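Local atomic coordinates of universal stress protein (Archaeoglobus fulgidus, PDB entry 3LOQ), a protein that binds AMP in the first of its two universal stress protein domains and has an as yet unestablished cellular role. Residues L142-V145 with S146-V149; A262-V265 with M266-I269. All coordinates share one frame; numbering follows the deposited sequence.

Interaction 1: residues L142-V145 with S146-V149. With AMP (adenosine monophosphate), chain C.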
loop_
_atom_site.group_PDB
_atom_site.type_symbol
_atom_site.label_atom_id
_atom_site.label_comp_id
_atom_site.label_asym_id
_atom_site.label_seq_id
_atom_site.Cartn_x
_atom_site.Cartn_y
_atom_site.Cartn_z
ATOM N N LEU A 142 -16.856 -2.747 12.644
ATOM C CA LEU A 142 -16.561 -4.168 12.425
ATOM C C LEU A 142 -15.080 -4.481 12.442
ATOM O O LEU A 142 -14.685 -5.644 12.468
ATOM C CB LEU A 142 -17.204 -4.686 11.127
ATOM C CG LEU A 142 -18.736 -4.657 11.085
ATOM C CD1 LEU A 142 -19.276 -5.177 9.749
ATOM C CD2 LEU A 142 -19.296 -5.480 12.239
ATOM N N GLY A 143 -14.260 -3.445 12.438
ATOM C CA GLY A 143 -12.827 -3.644 12.406
ATOM C C GLY A 143 -12.287 -3.497 10.989
ATOM O O GLY A 143 -13.003 -3.706 10.000
ATOM N N SER A 144 -11.016 -3.126 10.898
ATOM C CA SER A 144 -10.343 -2.967 9.623
ATOM C C SER A 144 -8.900 -3.365 9.830
ATOM O O SER A 144 -8.143 -2.650 10.505
ATOM C CB SER A 144 -10.405 -1.516 9.162
ATOM O OG SER A 144 -9.675 -1.348 7.954
ATOM N N VAL A 145 -8.536 -4.521 9.287
ATOM C CA VAL A 145 -7.171 -5.017 9.352
ATOM C C VAL A 145 -6.239 -4.109 8.566
ATOM O O VAL A 145 -5.112 -3.854 8.998
ATOM C CB VAL A 145 -7.068 -6.473 8.849
ATOM C CG1 VAL A 145 -5.618 -6.936 8.828
ATOM C CG2 VAL A 145 -7.921 -7.395 9.749
ATOM N N SER A 146 -6.719 -3.577 7.444
ATOM C CA SER A 146 -5.863 -2.735 6.615
ATOM C C SER A 146 -5.574 -1.410 7.316
ATOM O O SER A 146 -4.441 -0.925 7.278
ATOM C CB SER A 146 -6.438 -2.527 5.199
ATOM O OG SER A 146 -7.591 -1.697 5.187
ATOM N N GLU A 147 -6.570 -0.835 7.984
ATOM C CA GLU A 147 -6.305 0.387 8.749
ATOM C C GLU A 147 -5.368 0.146 9.936
ATOM O O GLU A 147 -4.483 0.954 10.208
ATOM C CB GLU A 147 -7.600 1.072 9.194
ATOM C CG GLU A 147 -8.301 1.824 8.061
ATOM C CD GLU A 147 -7.468 2.969 7.483
ATOM O OE1 GLU A 147 -7.064 3.861 8.271
ATOM O OE2 GLU A 147 -7.236 2.986 6.239
ATOM N N GLY A 148 -5.561 -0.967 10.638
ATOM C CA GLY A 148 -4.671 -1.341 11.726
ATOM C C GLY A 148 -3.225 -1.433 11.245
ATOM O O GLY A 148 -2.336 -0.831 11.836
ATOM N N VAL A 149 -2.996 -2.193 10.176
ATOM C CA VAL A 149 -1.663 -2.349 9.601
ATOM C C VAL A 149 -1.107 -0.991 9.173
ATOM O O VAL A 149 0.040 -0.660 9.474
ATOM C CB VAL A 149 -1.672 -3.328 8.384
ATOM C CG1 VAL A 149 -0.306 -3.353 7.651
ATOM C CG2 VAL A 149 -2.033 -4.707 8.840
HETATM P P AMP C . -9.899 -4.644 5.849
HETATM O O1P AMP C . -9.427 -3.242 6.137
HETATM O O2P AMP C . -10.064 -5.562 7.046
HETATM O O3P AMP C . -11.046 -4.697 4.867
HETATM O "O5'" AMP C . -8.656 -5.298 5.055
HETATM C "C5'" AMP C . -8.802 -6.613 4.529
HETATM C "C4'" AMP C . -7.414 -7.171 4.364
HETATM O "O4'" AMP C . -6.847 -7.455 5.645
HETATM C "C3'" AMP C . -7.435 -8.514 3.684
HETATM O "O3'" AMP C . -7.405 -8.319 2.284
HETATM C "C2'" AMP C . -6.146 -9.132 4.162
HETATM O "O2'" AMP C . -5.106 -8.582 3.355
HETATM C "C1'" AMP C . -5.990 -8.597 5.569
HETATM N N9 AMP C . -6.489 -9.624 6.507
HETATM C C8 AMP C . -7.686 -9.603 7.126
HETATM N N7 AMP C . -7.844 -10.695 7.918
HETATM C C5 AMP C . -6.721 -11.437 7.803
HETATM C C6 AMP C . -6.228 -12.706 8.362
HETATM N N6 AMP C . -6.982 -13.414 9.229
HETATM N N1 AMP C . -5.008 -13.127 7.990
HETATM C C2 AMP C . -4.243 -12.427 7.134
HETATM N N3 AMP C . -4.624 -11.266 6.589
HETATM C C4 AMP C . -5.829 -10.726 6.885
#
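The imidazole half of the AMP adenine turns one face to Val-145, whose two methyls sit above its N9-C8 border: Val-145 CG2 is 3.4 Å from AMP C8, and Val-145 CG1 lies over N9 and beside the ribose O4'. Behind them the valine packs on Ile-117 and Val-114 of helix 113-121. Gly-143 and Ser-144 end the G-2X-G-9X-G(S/T) nucleotide-binding motif of the family, and Ser-144 is the N-cap of helix 145-152. Its OG, swung opposite the backbone N (chi1 176°), donates to AMP O1P at 2.6 Å and accepts from Glu-147 N at 3.1 Å, with an N-H...O angle of 160°. Ser-146 adds two more bonds to the same oxygen: Ser-146 N reaches AMP O1P at 3.0 Å and Ser-146 OG reaches it at 2.6 Å. Val-145 N holds AMP O2P at 2.9 Å. The phosphate thus crowns the helix start, whose amides would probably stabilise its charge. Arg-132 NH1 also hydrogen-bonds to the AMP. With Ser-144 replaced by alanine, Glu-147 N would probably lose its cap and O1P one of the three bonds it receives from Ser-144 and Ser-146. Beyond the cap, Gly-148 N bonds to Ser-144 O. One turn on, Val-149 N meets Val-145 O at 2.9 Å, and Val-149 CG2 stands 4.2 Å from Val-145 CG1.

Interaction 2: residues A262-V265 with M266-I269. With ACT (acetate ion), chain J.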
loop_
_atom_site.group_PDB
_atom_site.type_symbol
_atom_site.label_atom_id
_atom_site.label_comp_id
_atom_site.label_asym_id
_atom_site.label_seq_id
_atom_site.Cartn_x
_atom_site.Cartn_y
_atom_site.Cartn_z
ATOM N N ALA A 262 -0.266 9.143 13.098
ATOM C CA ALA A 262 -0.481 9.839 14.360
ATOM C C ALA A 262 -1.787 9.396 15.018
ATOM O O ALA A 262 -2.624 8.727 14.401
ATOM C CB ALA A 262 -0.474 11.350 14.147
ATOM N N GLY A 263 -1.951 9.772 16.278
ATOM C CA GLY A 263 -3.147 9.432 17.020
ATOM C C GLY A 263 -3.419 7.944 17.051
ATOM O O GLY A 263 -2.508 7.115 17.015
ATOM N N SER A 264 -4.694 7.601 17.130
ATOM C CA SER A 264 -5.101 6.219 17.250
ATOM C C SER A 264 -5.633 5.757 15.908
ATOM O O SER A 264 -5.924 6.577 15.017
ATOM C CB SER A 264 -6.248 6.142 18.236
ATOM O OG SER A 264 -7.291 7.001 17.800
ATOM N N VAL A 265 -5.793 4.447 15.782
ATOM C CA VAL A 265 -6.511 3.872 14.654
ATOM C C VAL A 265 -7.836 4.616 14.434
ATOM O O VAL A 265 -8.134 5.049 13.322
ATOM C CB VAL A 265 -6.768 2.381 14.880
ATOM C CG1 VAL A 265 -7.618 1.799 13.744
ATOM C CG2 VAL A 265 -5.438 1.651 15.007
HETATM N N MSE A 266 -8.601 4.788 15.507
HETATM C CA MSE A 266 -9.879 5.502 15.455
HETATM C C MSE A 266 -9.739 6.844 14.770
HETATM O O MSE A 266 -10.528 7.209 13.900
HETATM C CB MSE A 266 -10.405 5.761 16.871
HETATM C CG MSE A 266 -11.628 6.688 16.911
HETATM SE SE MSE A 266 -13.127 5.857 15.955
HETATM C CE MSE A 266 -13.281 4.200 16.984
ATOM N N THR A 267 -8.742 7.592 15.208
ATOM C CA THR A 267 -8.498 8.935 14.723
ATOM C C THR A 267 -8.082 8.905 13.248
ATOM O O THR A 267 -8.422 9.783 12.454
ATOM C CB THR A 267 -7.404 9.555 15.587
ATOM O OG1 THR A 267 -8.023 10.153 16.735
ATOM C CG2 THR A 267 -6.631 10.582 14.830
HETATM N N MSE A 268 -7.344 7.878 12.878
HETATM C CA MSE A 268 -6.907 7.770 11.501
HETATM C C MSE A 268 -8.121 7.532 10.606
HETATM O O MSE A 268 -8.278 8.184 9.570
HETATM C CB MSE A 268 -5.904 6.633 11.362
HETATM C CG MSE A 268 -5.203 6.607 10.011
HETATM SE SE MSE A 268 -4.154 4.977 9.802
HETATM C CE MSE A 268 -2.472 5.823 9.271
ATOM N N ILE A 269 -8.987 6.611 11.027
ATOM C CA ILE A 269 -10.175 6.252 10.249
ATOM C C ILE A 269 -11.103 7.441 10.080
ATOM O O ILE A 269 -11.591 7.720 8.983
ATOM C CB ILE A 269 -10.960 5.113 10.921
ATOM C CG1 ILE A 269 -10.205 3.803 10.763
ATOM C CG2 ILE A 269 -12.327 4.982 10.303
ATOM C CD1 ILE A 269 -10.568 2.753 11.814
HETATM C C ACT J . -2.961 9.604 10.945
HETATM O O ACT J . -1.929 10.150 10.451
HETATM O OXT ACT J . -2.892 8.362 11.131
HETATM C CH3 ACT J . -4.217 10.370 11.305
#
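Selenomethionine Met-268 runs from the backbone of Val-265 out along an acetate ion, probably picked up from the crystallisation liquor. Its CB stands 3.4 Å from Val-265 O; its CG passes 3.1 Å from the acetate OXT. With chi1 and chi2 both extended, the chain carries SE past this oxygen, and the bend at chi3 (-129°) brings CE back to 3.2 Å from OXT. The acetate's other oxygen receives a weak bond from Ala-262 N. At the helix start, Ser-264 OG, tucked between its own backbone N and carbonyl carbon (chi1 56°), accepts from Thr-267 N at 3.0 Å. Thr-267 OG1 adds a weak bond to the same hydroxyl. Ser-264 O takes Met-268 N, and Val-265 O takes Ile-269 N at 2.9 Å with an N-H...O angle of 165°. Val-265 and Ile-269 run alongside each other, Val-265 CG1 lying 3.7 Å from Ile-269 CD1, one helical turn apart. Gly-263 has positive phi, and a CB there would collide with Thr-267 CG2. Ala-262 O is tied to His-151 of helix 145-152. This is a serine N-cap opening helix 265-271, set within the nine-residue spacer of the G-2X-G-9X-G(S/T) motif in the second universal stress protein domain.

How the interactions relate
Both interactions are serine-capped helix starts, one in each universal stress protein domain, and their centres lie about 11 Å apart. They touch through Glu-147 of interaction 1, which faces helix 265-271: Glu-147 OE1 packs 3.5 Å from Met-268 SE, and Glu-147 CG lies 3.9 Å from Ile-269 CG1. Only interaction 1 grips the AMP phosphate. Interaction 2 stands behind that site, with the Ile-269 side chain about 5 Å from that of Ser-144 and about 8 Å from AMP. His-151, further along helix 145-152, also touches Val-265 and Met-268, and the two capped helices thus pack against each other beside the nucleotide pocket.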